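Local coordinates for protein extracellular ligand-binding receptor (Rhodopseudomonas palustris, PDB 3UKJ) that probably captures aromatic acids derived from lignin, such as p-coumaric acid and relatives, in the periplasm and hands them to a membrane transporter, at residues V10-T15 with I43-L48; Q93-A98 with E311-I316; L99-V104 with V114-I119; V138-Y143 with A193-A198; A290-E295 with I326-G331. One frame throughout, in Å; residues are numbered along the deposited sequence.

Contact 1: residues V10-T15 with I43-L48; sequences VGITVT and IKMIVL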
# COMPACT_ATOMS: atom_id res chain seq x y z
N VAL A 10 19.93 4.70 -4.37
CA VAL A 10 18.46 4.48 -4.30
C VAL A 10 17.83 5.79 -3.89
O VAL A 10 18.08 6.27 -2.79
CB VAL A 10 18.07 3.35 -3.30
CG1 VAL A 10 16.52 3.13 -3.31
CG2 VAL A 10 18.76 2.02 -3.68
N GLY A 11 17.00 6.34 -4.77
CA GLY A 11 16.28 7.57 -4.48
C GLY A 11 14.89 7.22 -4.01
O GLY A 11 14.18 6.46 -4.67
N ILE A 12 14.49 7.81 -2.89
CA ILE A 12 13.21 7.47 -2.27
C ILE A 12 12.45 8.75 -2.02
O ILE A 12 12.95 9.65 -1.30
CB ILE A 12 13.42 6.73 -0.90
CG1 ILE A 12 14.33 5.52 -1.14
CG2 ILE A 12 12.03 6.37 -0.32
CD1 ILE A 12 14.87 4.87 0.13
N THR A 13 11.24 8.84 -2.61
CA THR A 13 10.33 9.93 -2.30
C THR A 13 9.06 9.40 -1.59
O THR A 13 8.40 8.46 -2.07
CB THR A 13 9.99 10.75 -3.58
OG1 THR A 13 9.15 11.85 -3.22
CG2 THR A 13 9.33 9.88 -4.67
N VAL A 14 8.79 9.95 -0.40
CA VAL A 14 7.64 9.52 0.41
C VAL A 14 6.99 10.74 1.02
O VAL A 14 7.53 11.86 0.98
CB VAL A 14 8.05 8.48 1.53
CG1 VAL A 14 8.36 7.10 0.85
CG2 VAL A 14 9.27 8.98 2.33
N THR A 15 5.86 10.50 1.66
CA THR A 15 5.01 11.57 2.10
C THR A 15 5.10 11.68 3.63
O THR A 15 4.49 10.90 4.35
CB THR A 15 3.55 11.31 1.66
OG1 THR A 15 3.47 11.10 0.22
CG2 THR A 15 2.65 12.45 2.09
N ILE A 43 25.03 0.89 -0.01
CA ILE A 43 23.87 1.58 -0.53
C ILE A 43 23.86 3.04 -0.10
O ILE A 43 24.08 3.37 1.07
CB ILE A 43 22.55 0.92 -0.04
CG1 ILE A 43 22.51 -0.59 -0.39
CG2 ILE A 43 21.31 1.66 -0.59
CD1 ILE A 43 22.64 -0.90 -1.85
N LYS A 44 23.72 3.93 -1.07
CA LYS A 44 23.54 5.36 -0.78
C LYS A 44 22.07 5.69 -1.01
O LYS A 44 21.56 5.52 -2.12
CB LYS A 44 24.40 6.19 -1.71
CG LYS A 44 24.40 7.70 -1.42
CD LYS A 44 24.94 8.01 -0.05
CE LYS A 44 24.79 9.50 0.27
NZ LYS A 44 25.07 10.35 -0.93
N MSE A 45 21.36 6.02 0.07
CA MSE A 45 19.93 6.36 0.00
C MSE A 45 19.80 7.87 0.00
O MSE A 45 20.54 8.58 0.70
CB MSE A 45 19.17 5.79 1.21
CG MSE A 45 18.94 4.24 1.22
SE MSE A 45 17.75 3.78 2.72
CE MSE A 45 18.32 5.02 4.11
N ILE A 46 18.90 8.37 -0.84
CA ILE A 46 18.53 9.78 -0.83
C ILE A 46 17.03 9.81 -0.63
O ILE A 46 16.29 9.14 -1.38
CB ILE A 46 18.89 10.46 -2.13
CG1 ILE A 46 20.37 10.23 -2.42
CG2 ILE A 46 18.53 11.96 -2.04
CD1 ILE A 46 20.75 10.43 -3.84
N VAL A 47 16.62 10.35 0.52
CA VAL A 47 15.22 10.27 0.95
C VAL A 47 14.66 11.68 1.05
O VAL A 47 15.15 12.50 1.83
CB VAL A 47 15.09 9.56 2.35
CG1 VAL A 47 13.64 9.37 2.70
CG2 VAL A 47 15.85 8.23 2.39
N LEU A 48 13.59 11.92 0.29
CA LEU A 48 12.97 13.23 0.24
C LEU A 48 11.47 13.16 0.48
O LEU A 48 10.82 12.19 0.12
CB LEU A 48 13.20 13.89 -1.13
CG LEU A 48 14.65 14.27 -1.47
CD1 LEU A 48 14.75 14.80 -2.92
CD2 LEU A 48 15.20 15.30 -0.45
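Five backbone hydrogen bonds join residues 10-15 to residues 43-48 as neighbouring parallel strands. Ile-12 lies at the middle. Its N reaches Ile-46 O at 2.7 Å, and its O accepts Leu-48 N at 2.8 Å. Val-10 does the same two residues earlier, with N to Lys-44 O and Ile-46 N to its O. Val-14 N to Leu-48 O, 3.1 Å, ends the series. Thr-13 OG1 turns instead to Asp-50 and Asn-60.

On the face that carries Val-10 and Ile-12 the packing is apolar. Ile-12 CG1 stands beside its own backbone N (chi1 -54°) and the chain runs on extended, which brings CD1 to 4.0 Å from SE of Met-45, a selenomethionine. The same CD1 lies 4.2 Å from Val-47 CG2, the two side chains running side by side. Val-10 CG2 meets Ile-43 CG2 at 4.0 Å. On the other face Ile-46 and Leu-48 lean on Phe-64 of helix 54-65, and Gly-11 adds no side chain there.

The two strands belong to the mixed sheet of one lobe of a periplasmic binding protein. Hydrogen bonding between the two strands is all main chain, while the side chains between them meet through hydrocarbon and selenium alone.

Contact 2: residues Q93-A98 with E311-I316; sequences QVPHIA and EFREAI. With PR (praseodymium ion), chain C.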
# COMPACT_ATOMS: atom_id res chain seq x y z
N GLN A 93 13.74 5.41 -17.77
CA GLN A 93 14.15 4.00 -17.89
C GLN A 93 14.95 3.57 -16.65
O GLN A 93 16.13 3.18 -16.73
CB GLN A 93 14.89 3.74 -19.20
CG GLN A 93 14.05 4.07 -20.44
CD GLN A 93 14.74 3.68 -21.71
OE1 GLN A 93 15.34 4.51 -22.40
NE2 GLN A 93 14.67 2.41 -22.05
N VAL A 94 14.32 3.77 -15.48
CA VAL A 94 14.93 3.44 -14.20
C VAL A 94 13.95 2.56 -13.38
O VAL A 94 12.75 2.86 -13.35
CB VAL A 94 15.22 4.74 -13.38
CG1 VAL A 94 15.91 4.36 -12.03
CG2 VAL A 94 16.08 5.71 -14.20
N PRO A 95 14.43 1.42 -12.83
CA PRO A 95 13.54 0.58 -11.99
C PRO A 95 12.92 1.42 -10.86
O PRO A 95 13.59 2.25 -10.24
CB PRO A 95 14.50 -0.47 -11.40
CG PRO A 95 15.69 -0.54 -12.41
CD PRO A 95 15.82 0.90 -12.88
N HIS A 96 11.61 1.26 -10.70
CA HIS A 96 10.84 1.96 -9.69
C HIS A 96 10.05 0.96 -8.82
O HIS A 96 9.37 0.07 -9.36
CB HIS A 96 9.88 2.93 -10.41
CG HIS A 96 8.79 3.46 -9.54
ND1 HIS A 96 7.49 3.58 -9.96
CD2 HIS A 96 8.81 3.84 -8.24
CE1 HIS A 96 6.75 4.04 -8.96
NE2 HIS A 96 7.53 4.22 -7.91
N ILE A 97 10.23 1.04 -7.51
CA ILE A 97 9.44 0.21 -6.57
C ILE A 97 8.43 1.13 -5.93
O ILE A 97 8.79 2.11 -5.22
CB ILE A 97 10.35 -0.46 -5.49
CG1 ILE A 97 11.33 -1.42 -6.18
CG2 ILE A 97 9.48 -1.24 -4.52
CD1 ILE A 97 12.44 -2.00 -5.30
N ALA A 98 7.17 0.94 -6.34
CA ALA A 98 6.07 1.75 -5.85
C ALA A 98 5.66 1.34 -4.42
O ALA A 98 5.50 0.16 -4.13
CB ALA A 98 4.87 1.62 -6.80
N GLU A 311 23.04 0.09 -18.18
CA GLU A 311 23.00 -1.40 -18.19
C GLU A 311 22.57 -1.95 -16.83
O GLU A 311 21.95 -3.00 -16.78
CB GLU A 311 24.35 -2.01 -18.57
CG GLU A 311 24.26 -3.53 -18.89
CD GLU A 311 25.61 -4.23 -18.89
OE1 GLU A 311 25.70 -5.40 -19.39
OE2 GLU A 311 26.60 -3.60 -18.43
N PHE A 312 22.98 -1.29 -15.73
CA PHE A 312 22.66 -1.79 -14.39
C PHE A 312 21.15 -1.65 -14.17
O PHE A 312 20.52 -2.54 -13.60
CB PHE A 312 23.42 -1.03 -13.29
CG PHE A 312 23.39 -1.71 -11.95
CD1 PHE A 312 24.12 -2.88 -11.73
CD2 PHE A 312 22.73 -1.13 -10.87
CE1 PHE A 312 24.05 -3.56 -10.53
CE2 PHE A 312 22.72 -1.76 -9.61
CZ PHE A 312 23.33 -3.01 -9.46
N ARG A 313 20.59 -0.53 -14.63
CA ARG A 313 19.13 -0.34 -14.62
C ARG A 313 18.39 -1.46 -15.37
O ARG A 313 17.44 -2.09 -14.83
CB ARG A 313 18.80 1.04 -15.19
CG ARG A 313 19.19 2.19 -14.25
CD ARG A 313 19.29 3.51 -14.99
NE ARG A 313 19.42 4.63 -14.08
CZ ARG A 313 19.46 5.89 -14.50
NH1 ARG A 313 19.23 6.17 -15.80
NH2 ARG A 313 19.54 6.88 -13.61
N GLU A 314 18.85 -1.75 -16.57
CA GLU A 314 18.31 -2.86 -17.32
C GLU A 314 18.48 -4.20 -16.61
O GLU A 314 17.58 -5.02 -16.65
CB GLU A 314 18.95 -2.91 -18.72
CG GLU A 314 18.32 -1.93 -19.73
CD GLU A 314 16.87 -2.28 -20.11
OE1 GLU A 314 16.51 -3.46 -20.03
OE2 GLU A 314 16.25 -1.49 -20.87
N ALA A 315 19.66 -4.46 -16.06
CA ALA A 315 19.91 -5.76 -15.44
C ALA A 315 18.99 -5.96 -14.22
O ALA A 315 18.57 -7.08 -13.96
CB ALA A 315 21.40 -5.92 -15.05
N ILE A 316 18.78 -4.89 -13.44
CA ILE A 316 17.80 -4.92 -12.35
C ILE A 316 16.40 -5.18 -12.90
O ILE A 316 15.68 -6.01 -12.36
CB ILE A 316 17.80 -3.58 -11.49
CG1 ILE A 316 19.11 -3.48 -10.68
CG2 ILE A 316 16.54 -3.51 -10.59
CD1 ILE A 316 19.35 -2.11 -10.05
PR PR C . 27.98 -5.73 -19.16
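Val-94 and Pro-95 meet Arg-313 and Ile-316 of helix 310-322, with no hydrogen bond between the two segments. Val-94 CG2 sits over the centre of one face of the Arg-313 guanidinium, 3.4 Å from CZ. The methyl therefore touches the flat group from above and leaves its N-H directions to other partners. Pro-95 takes the neighbouring part of the helix. Its CG lies 3.6 Å from Ile-316 CG2 and 3.4 Å from Arg-313 O, while its CD rests 3.8 Å from Arg-313 CB. The proline ring crosses both side chains at about a right angle. Gln-93 O approaches Arg-313 CD at 3.6 Å, a carbon contact.

The arginine is placed by its torsions and by a second shell. CG lies beside the backbone N (chi1 -71°), and the chain is extended from there to NE, which carries the guanidinium past Val-94. NH1 bonds to Gln-310 OE1, and NH2 bonds to the backbone O of Val-65 and of Ala-70. These bonds probably fix the rotation of the group, with one face turned to the valine. Gln-310 also donates to Gln-93 O and so braces both sides.

At the start of the segment Glu-311 turns elsewhere: its OE1 is 2.3 Å and its OE2 2.6 Å from the praseodymium ion, whose site also includes Thr-304.

Gln-93, with positive phi, is the first residue after helix 79-92 to leave helical angles. The contact lays helix 310-322 against the turn between helix 79-92 and strand 96-98, beside strand 72-75, where Val-72 touches Ile-316.

Contact 3: residues L99-V104 with V114-I119; sequences LAPLPV and VMPQPI. With ENO (3-(4-hydroxy-phenyl)pyruvic acid), chain B.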
# COMPACT_ATOMS: atom_id res chain seq x y z
N LEU A 99 5.39 2.34 -3.56
CA LEU A 99 4.96 2.04 -2.20
C LEU A 99 3.46 2.28 -1.97
O LEU A 99 2.96 2.15 -0.82
CB LEU A 99 5.83 2.78 -1.17
CG LEU A 99 7.36 2.58 -1.26
CD1 LEU A 99 8.02 3.40 -0.16
CD2 LEU A 99 7.68 1.05 -1.17
N ALA A 100 2.74 2.64 -3.04
CA ALA A 100 1.26 2.79 -3.01
C ALA A 100 0.70 2.07 -4.25
O ALA A 100 1.39 1.99 -5.28
CB ALA A 100 0.86 4.31 -3.06
N PRO A 101 -0.53 1.54 -4.16
CA PRO A 101 -1.09 0.91 -5.34
C PRO A 101 -1.33 1.97 -6.43
O PRO A 101 -1.35 3.19 -6.17
CB PRO A 101 -2.45 0.36 -4.87
CG PRO A 101 -2.64 0.80 -3.48
CD PRO A 101 -1.39 1.43 -2.97
N LEU A 102 -1.23 1.52 -7.66
CA LEU A 102 -1.58 2.42 -8.77
C LEU A 102 -2.08 1.63 -9.99
O LEU A 102 -1.83 0.41 -10.10
CB LEU A 102 -0.37 3.31 -9.16
CG LEU A 102 0.71 2.64 -10.02
CD1 LEU A 102 1.67 3.68 -10.57
CD2 LEU A 102 1.45 1.56 -9.18
N PRO A 103 -2.80 2.33 -10.89
CA PRO A 103 -3.22 1.72 -12.14
C PRO A 103 -1.97 1.47 -12.96
O PRO A 103 -1.28 2.41 -13.33
CB PRO A 103 -4.11 2.79 -12.80
CG PRO A 103 -4.23 3.92 -11.80
CD PRO A 103 -3.13 3.77 -10.80
N VAL A 104 -1.70 0.20 -13.22
CA VAL A 104 -0.54 -0.16 -14.00
C VAL A 104 -0.95 -0.32 -15.46
O VAL A 104 -1.50 -1.34 -15.86
CB VAL A 104 0.14 -1.47 -13.50
CG1 VAL A 104 1.34 -1.79 -14.37
CG2 VAL A 104 0.59 -1.31 -12.05
N VAL A 114 5.26 -3.05 -7.76
CA VAL A 114 4.41 -2.49 -6.71
C VAL A 114 4.44 -3.34 -5.43
O VAL A 114 4.24 -4.57 -5.47
CB VAL A 114 2.95 -2.29 -7.23
CG1 VAL A 114 2.09 -1.54 -6.21
CG2 VAL A 114 2.94 -1.56 -8.56
N MSE A 115 4.75 -2.69 -4.32
CA MSE A 115 4.79 -3.40 -3.02
C MSE A 115 3.39 -3.64 -2.42
O MSE A 115 3.06 -4.77 -2.07
CB MSE A 115 5.72 -2.68 -1.99
CG MSE A 115 7.26 -2.63 -2.33
SE MSE A 115 7.96 -4.46 -2.49
CE MSE A 115 7.76 -4.69 -4.31
N PRO A 116 2.54 -2.60 -2.36
CA PRO A 116 1.21 -2.91 -1.77
C PRO A 116 0.42 -3.90 -2.59
O PRO A 116 0.54 -3.95 -3.81
CB PRO A 116 0.48 -1.57 -1.79
CG PRO A 116 1.43 -0.59 -2.13
CD PRO A 116 2.75 -1.15 -2.48
N GLN A 117 -0.54 -4.54 -1.91
CA GLN A 117 -1.37 -5.56 -2.55
C GLN A 117 -2.29 -4.88 -3.58
O GLN A 117 -2.68 -3.71 -3.37
CB GLN A 117 -2.24 -6.23 -1.50
CG GLN A 117 -1.44 -7.13 -0.52
CD GLN A 117 -0.77 -6.39 0.62
OE1 GLN A 117 -0.97 -5.18 0.82
NE2 GLN A 117 0.10 -7.12 1.37
N PRO A 118 -2.53 -5.56 -4.72
CA PRO A 118 -3.40 -4.95 -5.74
C PRO A 118 -4.82 -4.90 -5.23
O PRO A 118 -5.23 -5.75 -4.41
CB PRO A 118 -3.27 -5.91 -6.94
CG PRO A 118 -2.94 -7.22 -6.35
CD PRO A 118 -2.24 -6.97 -5.02
N ILE A 119 -5.53 -3.85 -5.62
CA ILE A 119 -6.92 -3.65 -5.18
C ILE A 119 -7.77 -4.94 -5.32
O ILE A 119 -8.44 -5.31 -4.37
CB ILE A 119 -7.54 -2.36 -5.81
CG1 ILE A 119 -7.22 -1.13 -4.93
CG2 ILE A 119 -9.06 -2.50 -5.86
CD1 ILE A 119 -5.75 -0.84 -4.79
O4 ENO B . -2.55 4.50 -2.22
C9 ENO B . -1.06 2.82 0.47
C8 ENO B . -0.54 1.53 0.67
C7 ENO B . -1.45 0.47 0.69
C6 ENO B . -2.83 0.65 0.52
C5 ENO B . -3.32 1.91 0.23
C4 ENO B . -2.45 3.00 0.27
O3 ENO B . -0.99 -0.78 0.96
C3 ENO B . -3.05 4.39 0.15
C2 ENO B . -3.16 4.97 -1.25
C1 ENO B . -3.80 6.29 -1.38
O2 ENO B . -3.76 6.80 -2.50
O1 ENO B . -4.38 6.86 -0.43
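Pro-101, packed against Pro-116, sets its CD over one face of the phenyl ring of the bound 3-(4-hydroxy-phenyl)pyruvic acid, 3.5 Å from the ring centre. The two proline rings cross at about a right angle, with Pro-101 CD 3.6 Å from Pro-116 CG. Pro-116 also presses on the backbone of the other loop: its CG is 3.4 Å from Leu-99 O. Pro-101 CB meets Ile-119 CD1 at 3.5 Å. Pro-116 CB is 3.2 Å from the ligand O3, and Pro-101 CD is 3.4 Å from its O4. Replacing Pro-101 by a glycine would probably open a gap between Pro-116, Ile-119 and the ligand and let the loop flex.

Behind the prolines, Leu-102 CD2 touches Val-114 CG2 at 3.5 Å. Its chi1 of 79° carries CD2 back toward Val-114, although CB points away. Leu-99 CD2 packs on Met-115 CG at 3.9 Å.

The two loops follow strands 96-98 and 112-114 and form part of the ligand pocket between the lobes. The ligand is also hydrogen-bonded to Ser-199, Arg-174, Thr-79, His-286 and Gln-282. No hydrogen bond joins the two segments; they meet through hydrocarbon and a few carbonyl oxygens. They offer the ligand mainly carbon surface, consistent with a pocket for an aromatic acid.

Contact 4: residues V138-Y143 with A193-A198; sequences VGYIGY and AILVGA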
# COMPACT_ATOMS: atom_id res chain seq x y z
N VAL A 138 -24.76 -2.44 -1.27
CA VAL A 138 -23.49 -1.85 -0.86
C VAL A 138 -23.39 -0.43 -1.37
O VAL A 138 -23.80 -0.15 -2.52
CB VAL A 138 -22.28 -2.60 -1.45
CG1 VAL A 138 -20.98 -2.14 -0.73
CG2 VAL A 138 -22.45 -4.09 -1.29
N GLY A 139 -23.05 0.49 -0.47
CA GLY A 139 -22.70 1.88 -0.83
C GLY A 139 -21.19 2.10 -0.81
O GLY A 139 -20.46 1.35 -0.15
N TYR A 140 -20.72 3.16 -1.46
CA TYR A 140 -19.28 3.44 -1.52
C TYR A 140 -19.04 4.91 -1.21
O TYR A 140 -19.78 5.76 -1.68
CB TYR A 140 -18.77 3.12 -2.92
CG TYR A 140 -17.30 3.42 -3.12
CD1 TYR A 140 -16.33 2.59 -2.58
CD2 TYR A 140 -16.87 4.61 -3.74
CE1 TYR A 140 -14.97 2.84 -2.77
CE2 TYR A 140 -15.51 4.85 -3.96
CZ TYR A 140 -14.56 4.01 -3.39
OH TYR A 140 -13.20 4.19 -3.60
N ILE A 141 -18.03 5.18 -0.38
CA ILE A 141 -17.49 6.53 -0.24
C ILE A 141 -15.99 6.45 -0.38
O ILE A 141 -15.35 5.68 0.34
CB ILE A 141 -17.93 7.25 1.06
CG1 ILE A 141 -17.36 8.67 1.11
CG2 ILE A 141 -17.54 6.46 2.33
CD1 ILE A 141 -17.91 9.57 2.25
N GLY A 142 -15.42 7.28 -1.26
CA GLY A 142 -13.96 7.20 -1.48
C GLY A 142 -13.37 8.45 -2.08
O GLY A 142 -14.10 9.37 -2.44
N TYR A 143 -12.04 8.51 -2.17
CA TYR A 143 -11.42 9.68 -2.80
C TYR A 143 -11.94 9.93 -4.22
O TYR A 143 -12.12 8.99 -5.01
CB TYR A 143 -9.90 9.59 -2.84
CG TYR A 143 -9.25 9.44 -1.50
CD1 TYR A 143 -9.59 10.29 -0.42
CD2 TYR A 143 -8.17 8.57 -1.35
CE1 TYR A 143 -8.95 10.14 0.81
CE2 TYR A 143 -7.44 8.53 -0.18
CZ TYR A 143 -7.83 9.33 0.88
OH TYR A 143 -7.13 9.25 2.05
N ALA A 193 -24.21 -2.58 3.67
CA ALA A 193 -22.78 -2.38 3.98
C ALA A 193 -22.28 -1.16 3.21
O ALA A 193 -22.86 -0.78 2.18
CB ALA A 193 -22.00 -3.63 3.56
N ILE A 194 -21.21 -0.54 3.72
CA ILE A 194 -20.55 0.55 3.02
C ILE A 194 -19.06 0.30 2.96
O ILE A 194 -18.44 -0.10 3.96
CB ILE A 194 -20.77 1.90 3.71
CG1 ILE A 194 -22.25 2.35 3.54
CG2 ILE A 194 -19.76 2.96 3.17
CD1 ILE A 194 -22.55 3.66 4.24
N LEU A 195 -18.49 0.51 1.78
CA LEU A 195 -17.04 0.37 1.57
C LEU A 195 -16.47 1.79 1.55
O LEU A 195 -16.93 2.64 0.80
CB LEU A 195 -16.74 -0.39 0.27
CG LEU A 195 -15.26 -0.42 -0.16
CD1 LEU A 195 -14.45 -1.22 0.86
CD2 LEU A 195 -15.13 -0.97 -1.58
N VAL A 196 -15.43 2.01 2.34
CA VAL A 196 -14.74 3.30 2.39
C VAL A 196 -13.43 3.12 1.62
O VAL A 196 -12.61 2.27 2.00
CB VAL A 196 -14.41 3.74 3.82
CG1 VAL A 196 -13.59 5.05 3.80
CG2 VAL A 196 -15.70 3.88 4.69
N GLY A 197 -13.26 3.88 0.53
CA GLY A 197 -12.01 3.85 -0.29
C GLY A 197 -11.12 5.04 0.04
O GLY A 197 -11.11 6.05 -0.67
N ALA A 198 -10.35 4.92 1.12
CA ALA A 198 -9.51 6.00 1.54
C ALA A 198 -8.32 5.41 2.26
O ALA A 198 -8.04 4.21 2.15
CB ALA A 198 -10.29 7.01 2.44
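Tyr-140 and Leu-195 cross obliquely on one face of a parallel strand pair, with Tyr-140 CD1 3.9 Å from Leu-195 CD2. CG of Tyr-140 is trans to the backbone N (chi1 178°), and the ring extends along the strand until OH lies against the bare CA of Gly-197, 3.5 Å away. On the opposite face Ile-141 and Val-196 run side by side, their CG2 atoms 4.0 Å apart. Tyr-143 turns its ring over Ala-198: the CA sits above one face, 4.0 Å from the centroid, in a CH-pi contact, and Ala-198 CB is 3.7 Å from CZ.

Five backbone hydrogen bonds hold the pair, from Gly-139 N to Ala-193 O at 2.9 Å through to Tyr-143 N to Gly-197 O at 3.0 Å. Tyr-143 OH bonds Ser-199 OG, and the tyrosine touches the bound ligand. A leucine in place of Tyr-143 is likely to leave Ser-199 without this hydroxyl partner and Ala-198 without its aromatic cover.

The pair lies in the sheet of the second lobe, with strand 165-172 bonded to strand 137-143. Helix 146-161 packs on the Tyr-140 and Leu-195 face, and helix 200-212 packs on the face of Ile-141 and Val-196.

Contact 5: residues A290-E295 with I326-G331; sequences AFKVLE and IAASQG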
# COMPACT_ATOMS: atom_id res chain seq x y z
N ALA A 290 10.68 -3.54 0.09
CA ALA A 290 11.29 -3.08 -1.14
C ALA A 290 12.78 -3.45 -1.06
O ALA A 290 13.37 -3.80 -2.07
CB ALA A 290 11.13 -1.56 -1.25
N PHE A 291 13.37 -3.33 0.14
CA PHE A 291 14.77 -3.75 0.33
C PHE A 291 14.96 -5.26 0.30
O PHE A 291 15.98 -5.70 -0.17
CB PHE A 291 15.39 -3.10 1.55
CG PHE A 291 15.85 -1.71 1.29
CD1 PHE A 291 14.94 -0.66 1.17
CD2 PHE A 291 17.20 -1.47 0.99
CE1 PHE A 291 15.37 0.64 0.79
CE2 PHE A 291 17.64 -0.18 0.65
CZ PHE A 291 16.72 0.86 0.52
N LYS A 292 13.96 -6.04 0.74
CA LYS A 292 14.05 -7.49 0.60
C LYS A 292 14.13 -7.79 -0.89
O LYS A 292 14.86 -8.68 -1.32
CB LYS A 292 12.85 -8.23 1.24
CG LYS A 292 12.82 -8.14 2.77
CD LYS A 292 14.10 -8.58 3.44
CE LYS A 292 14.36 -10.06 3.26
NZ LYS A 292 15.37 -10.42 4.31
N VAL A 293 13.36 -7.05 -1.69
CA VAL A 293 13.40 -7.21 -3.14
C VAL A 293 14.79 -6.87 -3.71
O VAL A 293 15.36 -7.63 -4.50
CB VAL A 293 12.29 -6.42 -3.83
CG1 VAL A 293 12.43 -6.47 -5.36
CG2 VAL A 293 10.91 -6.96 -3.40
N LEU A 294 15.32 -5.72 -3.30
CA LEU A 294 16.65 -5.32 -3.71
C LEU A 294 17.73 -6.33 -3.31
O LEU A 294 18.68 -6.53 -4.07
CB LEU A 294 16.96 -3.92 -3.16
CG LEU A 294 16.17 -2.79 -3.81
CD1 LEU A 294 16.51 -1.46 -3.10
CD2 LEU A 294 16.31 -2.70 -5.34
N GLU A 295 17.60 -6.95 -2.14
CA GLU A 295 18.57 -7.96 -1.71
C GLU A 295 18.56 -9.18 -2.64
O GLU A 295 19.60 -9.80 -2.84
CB GLU A 295 18.32 -8.40 -0.28
CG GLU A 295 18.66 -7.33 0.75
CD GLU A 295 18.47 -7.85 2.15
OE1 GLU A 295 19.38 -8.58 2.63
OE2 GLU A 295 17.43 -7.57 2.75
N ILE A 326 10.05 -14.10 -3.96
CA ILE A 326 10.79 -13.23 -3.08
C ILE A 326 10.06 -13.04 -1.75
O ILE A 326 8.99 -12.45 -1.72
CB ILE A 326 11.07 -11.85 -3.73
CG1 ILE A 326 11.85 -12.05 -5.04
CG2 ILE A 326 11.88 -10.99 -2.75
CD1 ILE A 326 12.07 -10.74 -5.80
N ALA A 327 10.57 -13.68 -0.69
CA ALA A 327 9.92 -13.61 0.63
C ALA A 327 10.03 -12.23 1.26
O ALA A 327 11.12 -11.63 1.29
CB ALA A 327 10.53 -14.68 1.57
N ALA A 328 8.90 -11.70 1.71
CA ALA A 328 8.93 -10.43 2.46
C ALA A 328 7.83 -10.39 3.51
O ALA A 328 7.15 -11.39 3.73
CB ALA A 328 8.81 -9.23 1.51
N SER A 329 7.72 -9.28 4.24
CA SER A 329 6.80 -9.22 5.33
C SER A 329 5.36 -9.17 4.86
O SER A 329 4.46 -9.65 5.58
CB SER A 329 7.08 -8.03 6.25
OG SER A 329 6.76 -6.77 5.66
N GLN A 330 5.14 -8.68 3.64
CA GLN A 330 3.75 -8.43 3.17
C GLN A 330 3.26 -9.46 2.17
O GLN A 330 2.07 -9.47 1.76
CB GLN A 330 3.62 -7.01 2.63
CG GLN A 330 3.66 -5.96 3.73
CD GLN A 330 2.31 -5.84 4.41
OE1 GLN A 330 1.79 -6.83 4.91
NE2 GLN A 330 1.79 -4.61 4.53
N GLY A 331 4.13 -10.39 1.85
CA GLY A 331 3.82 -11.43 0.86
C GLY A 331 5.06 -12.00 0.24
O GLY A 331 6.20 -11.80 0.73
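Ile-326, Lys-292 and Val-293 carry this helix-to-strand packing in the periplasmic binding protein fold. Helix 282-304 supplies the lysine and valine. Ile-326 belongs to strand 326-327, which pairs antiparallel with strand 332-333.

Ile-326 points at the helix and touches it through one methyl. With chi1 -58°, CG1 lies beside the backbone N and CG2 opposite it, facing the helix. That CG2 is 4.0 Å from Lys-292 O and 4.1 Å from Val-293 CA. It therefore rests on the helix backbone as well as on a side chain. Val-293 answers with CG2, and the two side chains cross at about a right angle. Van der Waals contact is all that passes between them.

Lys-292 is bent at chi2 and chi3, and the folded chain curls round Ala-327 O, with CB closest at 3.8 Å and CG and CE a little farther. NZ then turns along the helix, where it has a long salt bridge, 3.8 Å, to Glu-295 OE2.

Beyond the strand the chain turns back, and Ala-328 N bonds to Gly-331 O. Asp-289 of the helix accepts a hydrogen bond from Ser-329 N, which ties the turn to the helix by a polar link outside the packing. No hydrogen bond joins the two segments themselves. The packing ends where Ala-328 CB meets Lys-292 CB, 4.2 Å away.

From the N terminus, contact 1 closes first, pairing strand 8-14 with strand 41-49. Contact 2 opens at residues 93-98, in the same sheet, and closes only at helix 310-322. Contacts 3 and 4 nest inside that long loop. Contact 3 closes a short one between the loops after strands 96-98 and 112-114, and contact 4 pairs two strands of the other lobe, on the far side of the chain's centre from contacts 1 and 2. Contact 5 opens before contact 2 closes, so the two cross. Its helix 282-304 packs on contact 1 through Phe-291 and Met-45, on contact 2 through Ala-290 and Ile-97, and on contact 3 through Val-293 and Met-115.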